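Local coordinates for outer membrane protein TP0453 (Treponema pallidum, PDB 3K8G) that is an outer membrane-associated lipoprotein that alters membrane permeability at acidic pH and might take part in ligand transport, at residues 30-35 against 243-248. Residues are numbered along the deposited sequence; the frame is centred on the assembly and turned at random.
Sequences NENLIS and ISAERL
Leu33 meets Ala245 and Leu248 where the starts of helices 31-41 and 245-253 come side by side. The closest CA atoms are those of Leu33 and Ala245, 5.7 Å apart. CB of Leu33 lies back from the contact, and CG brings the branch forward. CG stands anti to the backbone N (chi1 174°) and points the branch to helix 245-253, where both methyls touch. CD1 lies 3.6 Å from the carbonyl O of Ala245, a van der Waals contact. The same methyl packs on Leu248, with CD1 of Leu33 3.9 Å from CG of Leu248. The other methyl meets its counterpart: CD2 of Leu33 is 3.9 Å from CD2 of Leu248. The two leucine side chains cross at about a right angle. Tyr200 of strand 199-207 touches Leu33, Ala245 and Leu248, joining the contact to the wall of the U-shaped beta-half-barrel. Helices 31-41 and 245-253 correspond to the segments assigned as amphipathic helices 2 and 9. With helix 3, these move away from helices 7 and 8 when the large hydrophobic cavity opens. The contact thus joins two of the moving helices. Arg247 does not face helix 31-41; its NH1 bonds to Leu176 O on helix 169-176, which corresponds to helix 7, so here helix 9 is held to a helix it leaves on opening. At the exposed edge, OD1 of Asn32 is 3.8 Å from CB of Ala245, and this oxygen also accepts from Arg36 NE. Ser244 N-caps helix 245-253: its OG accepts from Arg247 N at 3.0 Å, with an N-H...O angle of 156°.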
ATOM      1  N   ASN A  30      -3.176  -6.423 -11.251  1.00 19.01           N
ATOM      2  CA  ASN A  30      -1.998  -5.732 -10.726  1.00 19.29           C
ATOM      3  C   ASN A  30      -0.808  -6.609 -10.374  1.00 19.42           C
ATOM      4  O   ASN A  30       0.090  -6.198  -9.618  1.00 17.71           O
ATOM      5  CB  ASN A  30      -2.393  -4.856  -9.531  1.00 18.04           C
ATOM      6  CG  ASN A  30      -3.460  -3.857  -9.890  1.00 17.62           C
ATOM      7  OD1 ASN A  30      -3.236  -3.001 -10.714  1.00 21.67           O
ATOM      8  ND2 ASN A  30      -4.630  -3.980  -9.294  1.00 17.69           N
ATOM      9  N   GLU A  31      -0.776  -7.800 -10.971  1.00 20.56           N
ATOM     10  CA  GLU A  31       0.223  -8.812 -10.655  1.00 21.94           C
ATOM     11  C   GLU A  31       1.662  -8.379 -10.880  1.00 22.17           C
ATOM     12  O   GLU A  31       2.519  -8.590 -10.013  1.00 22.97           O
ATOM     13  CB  GLU A  31      -0.083 -10.127 -11.429  1.00 22.74           C
ATOM     14  CG  GLU A  31      -1.447 -10.743 -11.080  1.00 24.67           C
ATOM     15  CD  GLU A  31      -2.595 -10.281 -11.980  1.00 28.86           C
ATOM     16  OE1 GLU A  31      -2.466  -9.280 -12.716  1.00 32.13           O
ATOM     17  OE2 GLU A  31      -3.652 -10.935 -11.962  1.00 35.10           O
ATOM     18  N   ASN A  32       1.932  -7.770 -12.032  1.00 22.85           N
ATOM     19  CA  ASN A  32       3.281  -7.317 -12.369  1.00 24.98           C
ATOM     20  C   ASN A  32       3.757  -6.229 -11.402  1.00 24.43           C
ATOM     21  O   ASN A  32       4.869  -6.290 -10.871  1.00 24.18           O
ATOM     22  CB  ASN A  32       3.339  -6.792 -13.807  1.00 25.32           C
ATOM     23  CG  ASN A  32       4.708  -6.176 -14.167  1.00 34.49           C
ATOM     24  OD1 ASN A  32       4.814  -4.968 -14.448  1.00 38.94           O
ATOM     25  ND2 ASN A  32       5.756  -7.003 -14.161  1.00 36.92           N
ATOM     26  N   LEU A  33       2.914  -5.226 -11.184  1.00 23.70           N
ATOM     27  CA  LEU A  33       3.264  -4.157 -10.247  1.00 23.30           C
ATOM     28  C   LEU A  33       3.648  -4.705  -8.857  1.00 22.05           C
ATOM     29  O   LEU A  33       4.673  -4.335  -8.291  1.00 21.86           O
ATOM     30  CB  LEU A  33       2.106  -3.165 -10.108  1.00 24.33           C
ATOM     31  CG  LEU A  33       2.328  -2.096  -9.034  1.00 22.88           C
ATOM     32  CD1 LEU A  33       3.426  -1.178  -9.539  1.00 26.51           C
ATOM     33  CD2 LEU A  33       1.034  -1.324  -8.752  1.00 21.15           C
ATOM     34  N   ILE A  34       2.812  -5.577  -8.311  1.00 23.45           N
ATOM     35  CA  ILE A  34       3.050  -6.107  -6.961  1.00 25.56           C
ATOM     36  C   ILE A  34       4.332  -6.950  -6.959  1.00 25.47           C
ATOM     37  O   ILE A  34       5.133  -6.858  -6.036  1.00 25.28           O
ATOM     38  CB  ILE A  34       1.855  -6.930  -6.446  1.00 25.52           C
ATOM     39  CG1 ILE A  34       0.629  -6.032  -6.267  1.00 25.51           C
ATOM     40  CG2 ILE A  34       2.212  -7.597  -5.102  1.00 30.18           C
ATOM     41  CD1 ILE A  34      -0.704  -6.776  -6.292  1.00 24.39           C
ATOM     42  N   SER A  35       4.523  -7.762  -8.002  1.00 26.19           N
ATOM     43  CA  SER A  35       5.753  -8.534  -8.137  1.00 26.73           C
ATOM     44  C   SER A  35       6.972  -7.640  -8.086  1.00 26.35           C
ATOM     45  O   SER A  35       7.913  -7.947  -7.369  1.00 25.62           O
ATOM     46  CB  SER A  35       5.760  -9.364  -9.431  1.00 28.70           C
ATOM     47  OG  SER A  35       4.904 -10.483  -9.270  1.00 33.49           O
ATOM     48  N   ILE A 243       2.079   6.721 -15.742  1.00 22.46           N
ATOM     49  CA  ILE A 243       3.377   6.371 -15.179  1.00 21.72           C
ATOM     50  C   ILE A 243       3.581   4.895 -15.489  1.00 22.38           C
ATOM     51  O   ILE A 243       2.620   4.113 -15.418  1.00 22.01           O
ATOM     52  CB  ILE A 243       3.407   6.614 -13.625  1.00 21.89           C
ATOM     53  CG1 ILE A 243       4.780   6.269 -13.017  1.00 20.50           C
ATOM     54  CG2 ILE A 243       2.264   5.851 -12.919  1.00 17.60           C
ATOM     55  CD1 ILE A 243       4.938   6.715 -11.556  1.00 18.83           C
ATOM     56  N   SER A 244       4.805   4.496 -15.842  1.00 22.17           N
ATOM     57  CA  SER A 244       5.048   3.083 -16.153  1.00 23.45           C
ATOM     58  C   SER A 244       4.929   2.280 -14.868  1.00 24.75           C
ATOM     59  O   SER A 244       5.163   2.826 -13.771  1.00 25.04           O
ATOM     60  CB  SER A 244       6.426   2.867 -16.788  1.00 23.32           C
ATOM     61  OG  SER A 244       7.456   3.051 -15.826  1.00 25.72           O
ATOM     62  N   ALA A 245       4.563   1.000 -14.995  1.00 23.66           N
ATOM     63  CA  ALA A 245       4.479   0.099 -13.857  1.00 25.23           C
ATOM     64  C   ALA A 245       5.828   0.003 -13.162  1.00 26.50           C
ATOM     65  O   ALA A 245       5.897  -0.045 -11.940  1.00 25.13           O
ATOM     66  CB  ALA A 245       4.010  -1.286 -14.297  1.00 25.91           C
ATOM     67  N   GLU A 246       6.907  -0.032 -13.944  1.00 27.17           N
ATOM     68  CA  GLU A 246       8.248  -0.038 -13.347  1.00 27.67           C
ATOM     69  C   GLU A 246       8.544   1.216 -12.498  1.00 25.81           C
ATOM     70  O   GLU A 246       9.124   1.102 -11.420  1.00 26.94           O
ATOM     71  CB  GLU A 246       9.347  -0.257 -14.400  1.00 28.53           C
ATOM     72  CG  GLU A 246      10.560   0.644 -14.183  1.00 33.55           C
ATOM     73  CD  GLU A 246      11.874  -0.097 -14.207  1.00 42.71           C
ATOM     74  OE1 GLU A 246      12.306  -0.512 -15.308  1.00 39.67           O
ATOM     75  OE2 GLU A 246      12.478  -0.246 -13.117  1.00 47.24           O
ATOM     76  N   ARG A 247       8.171   2.401 -12.967  1.00 26.31           N
ATOM     77  CA  ARG A 247       8.470   3.598 -12.181  1.00 25.22           C
ATOM     78  C   ARG A 247       7.532   3.698 -10.986  1.00 23.35           C
ATOM     79  O   ARG A 247       7.949   4.133  -9.913  1.00 24.47           O
ATOM     80  CB  ARG A 247       8.446   4.890 -12.997  1.00 26.81           C
ATOM     81  CG  ARG A 247       9.623   5.807 -12.607  1.00 31.51           C
ATOM     82  CD  ARG A 247       9.625   7.166 -13.284  1.00 32.71           C
ATOM     83  NE  ARG A 247       9.176   8.158 -12.323  1.00 43.15           N
ATOM     84  CZ  ARG A 247       8.074   8.884 -12.445  1.00 37.29           C
ATOM     85  NH1 ARG A 247       7.766   9.732 -11.492  1.00 39.43           N
ATOM     86  NH2 ARG A 247       7.298   8.776 -13.515  1.00 40.98           N
ATOM     87  N   LEU A 248       6.273   3.289 -11.166  1.00 21.29           N
ATOM     88  CA  LEU A 248       5.320   3.257 -10.064  1.00 21.31           C
ATOM     89  C   LEU A 248       5.829   2.371  -8.924  1.00 20.65           C
ATOM     90  O   LEU A 248       5.781   2.761  -7.763  1.00 19.32           O
ATOM     91  CB  LEU A 248       3.930   2.815 -10.535  1.00 20.77           C
ATOM     92  CG  LEU A 248       2.806   2.704  -9.482  1.00 21.30           C
ATOM     93  CD1 LEU A 248       2.629   4.012  -8.721  1.00 20.87           C
ATOM     94  CD2 LEU A 248       1.467   2.251 -10.152  1.00 20.01           C
TER